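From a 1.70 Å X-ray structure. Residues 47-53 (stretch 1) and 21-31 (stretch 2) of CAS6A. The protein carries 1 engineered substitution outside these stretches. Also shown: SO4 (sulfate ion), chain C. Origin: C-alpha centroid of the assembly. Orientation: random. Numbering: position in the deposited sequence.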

# COMPACT_ATOMS: atom_id res chain seq x y z
N PRO A 47 0.85 7.11 9.11
CA PRO A 47 -0.35 6.25 9.17
C PRO A 47 -1.22 6.34 7.92
O PRO A 47 -2.45 6.37 7.98
CB PRO A 47 -1.10 6.77 10.41
CG PRO A 47 -0.71 8.23 10.48
CD PRO A 47 0.71 8.32 9.95
N PHE A 48 -0.57 6.41 6.77
CA PHE A 48 -1.26 6.55 5.52
C PHE A 48 -0.35 6.11 4.39
O PHE A 48 0.84 5.86 4.59
CB PHE A 48 -1.67 8.01 5.28
CG PHE A 48 -0.50 8.96 5.24
CD1 PHE A 48 0.13 9.24 4.04
CD2 PHE A 48 -0.04 9.57 6.39
CE1 PHE A 48 1.23 10.10 4.00
CE2 PHE A 48 1.04 10.42 6.35
CZ PHE A 48 1.68 10.68 5.16
N ALA A 49 -0.93 6.00 3.21
CA ALA A 49 -0.16 5.84 1.98
C ALA A 49 -0.96 6.43 0.84
O ALA A 49 -2.17 6.63 0.96
CB ALA A 49 0.18 4.36 1.69
N LEU A 50 -0.29 6.74 -0.26
CA LEU A 50 -0.96 7.34 -1.39
C LEU A 50 -0.65 6.54 -2.64
O LEU A 50 0.36 5.84 -2.72
CB LEU A 50 -0.55 8.80 -1.57
CG LEU A 50 -0.82 9.71 -0.37
CD1 LEU A 50 -0.19 11.07 -0.60
CD2 LEU A 50 -2.31 9.81 -0.11
N GLY A 51 -1.55 6.62 -3.59
CA GLY A 51 -1.33 5.98 -4.86
C GLY A 51 -2.12 6.59 -5.97
O GLY A 51 -2.95 7.45 -5.77
N PHE A 52 -1.84 6.12 -7.18
CA PHE A 52 -2.55 6.59 -8.34
C PHE A 52 -2.35 5.61 -9.46
O PHE A 52 -1.42 4.78 -9.46
CB PHE A 52 -2.05 7.98 -8.77
CG PHE A 52 -0.58 8.05 -9.06
CD1 PHE A 52 0.32 8.30 -8.04
CD2 PHE A 52 -0.10 7.86 -10.34
CE1 PHE A 52 1.67 8.33 -8.29
CE2 PHE A 52 1.26 7.91 -10.59
CZ PHE A 52 2.13 8.13 -9.55
N GLY A 53 -3.25 5.70 -10.43
CA GLY A 53 -3.15 4.80 -11.55
C GLY A 53 -4.18 5.08 -12.60
O GLY A 53 -4.80 6.15 -12.64
S SO4 C . 10.55 12.54 1.05
O1 SO4 C . 9.94 11.61 0.14
O2 SO4 C . 11.97 12.22 1.10
O3 SO4 C . 10.32 13.89 0.57
O4 SO4 C . 9.96 12.43 2.38
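Stretch 2 21-31: EPLGLRGFFYG

No hydrogen bond links the two stretches; the contact, which buries 441 Å² in total, is apolar packing, and its shortest approach is between a backbone oxygen and a methyl group, Gly51 O to Leu25 CD2 at 3.2 Å. Leu25 thus touches the strand backbone as well as its side chains; Gly51 has no side chain, and a CB modelled on it would point away from stretch 2.

Stretch 2 is helical from Pro22 to Gly31, with Glu21 at the N-cap position. Backbone hydrogen bonds of the i+4 to i type run from Leu25 N to Glu21 O (2.9 Å) through to Gly31 N to Gly27 O (2.9 Å). The helix crosses strand 48-53 at 137°, nearer antiparallel than parallel, with 9.0 Å between the axes at closest approach. The register follows that direction: Leu50 CA lies 7.2 Å from Arg26 CA, and Gly51 CA 7.9 Å from Pro22 CA, so the start of the helix lies toward the later strand residues.

Strand alternation turns the CA-to-CB bonds of Phe48, Leu50 and Phe52 toward the helix and that of Ala49 away. Leu50 is covered most, by 86 Å². Its CD1 reaches Arg26 CA at 3.6 Å and Phe29 CB at 3.8 Å, while its CD2 sits over one face of the Phe29 ring, 4.2 Å from the centroid and 24° off the normal, a CH-pi contact. At the early end of the strand, Phe48 CD1 is 3.4 Å from Phe29 CE2; the ring planes meet obliquely at 45°. Phe48 CZ approaches the edge of the Tyr30 ring, 3.5 Å from Tyr30 CE1. At the other end, Phe52 CZ lies 3.9 Å from Pro22 CD, and Phe52 CD1 4.1 Å from Leu25 CD2.

Arg26 extends to the sulfate, hydrogen-bonding through NH1 to O1 (3.1 Å) and NH2 to O3 (2.9 Å).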

# COMPACT_ATOMS: atom_id res chain seq x y z
N GLU A 21 0.41 13.33 -10.36
CA GLU A 21 1.84 13.32 -10.15
C GLU A 21 2.10 13.07 -8.66
O GLU A 21 1.34 13.55 -7.82
CB GLU A 21 2.43 14.64 -10.58
CG GLU A 21 2.32 14.84 -12.06
CD GLU A 21 2.81 16.20 -12.52
OE1 GLU A 21 3.19 17.03 -11.67
OE2 GLU A 21 2.81 16.42 -13.75
N PRO A 22 3.12 12.28 -8.33
CA PRO A 22 3.41 11.91 -6.94
C PRO A 22 3.47 13.08 -5.96
O PRO A 22 2.80 13.10 -4.93
CB PRO A 22 4.79 11.26 -7.05
CG PRO A 22 4.81 10.66 -8.41
CD PRO A 22 3.96 11.52 -9.28
N LEU A 23 4.29 14.07 -6.30
CA LEU A 23 4.44 15.23 -5.41
C LEU A 23 3.17 16.09 -5.34
O LEU A 23 2.81 16.56 -4.25
CB LEU A 23 5.67 16.04 -5.79
CG LEU A 23 6.89 15.21 -5.39
CD1 LEU A 23 8.00 15.42 -6.33
CD2 LEU A 23 7.30 15.50 -3.95
N GLY A 24 2.46 16.26 -6.44
CA GLY A 24 1.21 17.01 -6.39
C GLY A 24 0.16 16.29 -5.52
O GLY A 24 -0.56 16.92 -4.72
N LEU A 25 0.07 14.97 -5.69
CA LEU A 25 -0.84 14.16 -4.86
C LEU A 25 -0.47 14.28 -3.38
O LEU A 25 -1.34 14.57 -2.52
CB LEU A 25 -0.82 12.70 -5.30
CG LEU A 25 -1.73 11.76 -4.51
CD1 LEU A 25 -3.17 12.23 -4.50
CD2 LEU A 25 -1.65 10.35 -5.09
N ARG A 26 0.81 14.07 -3.05
CA ARG A 26 1.19 14.18 -1.65
C ARG A 26 0.96 15.59 -1.11
O ARG A 26 0.53 15.76 0.03
CB ARG A 26 2.64 13.74 -1.41
CG ARG A 26 2.91 13.50 0.07
CD ARG A 26 4.26 12.92 0.30
NE ARG A 26 5.33 13.89 0.05
CZ ARG A 26 6.62 13.58 0.12
NH1 ARG A 26 6.99 12.34 0.44
NH2 ARG A 26 7.53 14.49 -0.11
N GLY A 27 1.26 16.61 -1.91
CA GLY A 27 1.06 18.00 -1.47
C GLY A 27 -0.39 18.29 -1.17
O GLY A 27 -0.74 18.98 -0.18
N PHE A 28 -1.25 17.76 -2.03
CA PHE A 28 -2.69 17.88 -1.79
C PHE A 28 -3.11 17.22 -0.47
O PHE A 28 -3.81 17.83 0.39
CB PHE A 28 -3.40 17.23 -2.97
CG PHE A 28 -4.87 17.05 -2.76
CD1 PHE A 28 -5.73 18.13 -2.86
CD2 PHE A 28 -5.38 15.80 -2.48
CE1 PHE A 28 -7.08 17.96 -2.68
CE2 PHE A 28 -6.73 15.64 -2.29
CZ PHE A 28 -7.57 16.71 -2.39
N PHE A 29 -2.66 15.98 -0.31
CA PHE A 29 -2.95 15.24 0.91
C PHE A 29 -2.43 15.98 2.15
O PHE A 29 -3.16 16.14 3.15
CB PHE A 29 -2.40 13.81 0.84
CG PHE A 29 -2.60 13.04 2.09
CD1 PHE A 29 -3.84 12.55 2.41
CD2 PHE A 29 -1.54 12.81 2.96
CE1 PHE A 29 -4.05 11.85 3.57
CE2 PHE A 29 -1.74 12.11 4.13
CZ PHE A 29 -2.99 11.62 4.44
N TYR A 30 -1.20 16.48 2.10
CA TYR A 30 -0.64 17.21 3.23
C TYR A 30 -1.41 18.50 3.48
O TYR A 30 -1.57 18.92 4.61
CB TYR A 30 0.85 17.47 3.03
CG TYR A 30 1.76 16.27 3.30
CD1 TYR A 30 1.26 15.01 3.58
CD2 TYR A 30 3.14 16.41 3.26
CE1 TYR A 30 2.10 13.94 3.82
CE2 TYR A 30 3.99 15.32 3.50
CZ TYR A 30 3.46 14.10 3.78
OH TYR A 30 4.32 13.04 4.02
N GLY A 31 -1.90 19.12 2.42
CA GLY A 31 -2.78 20.27 2.57
C GLY A 31 -4.03 19.93 3.37
O GLY A 31 -4.44 20.69 4.26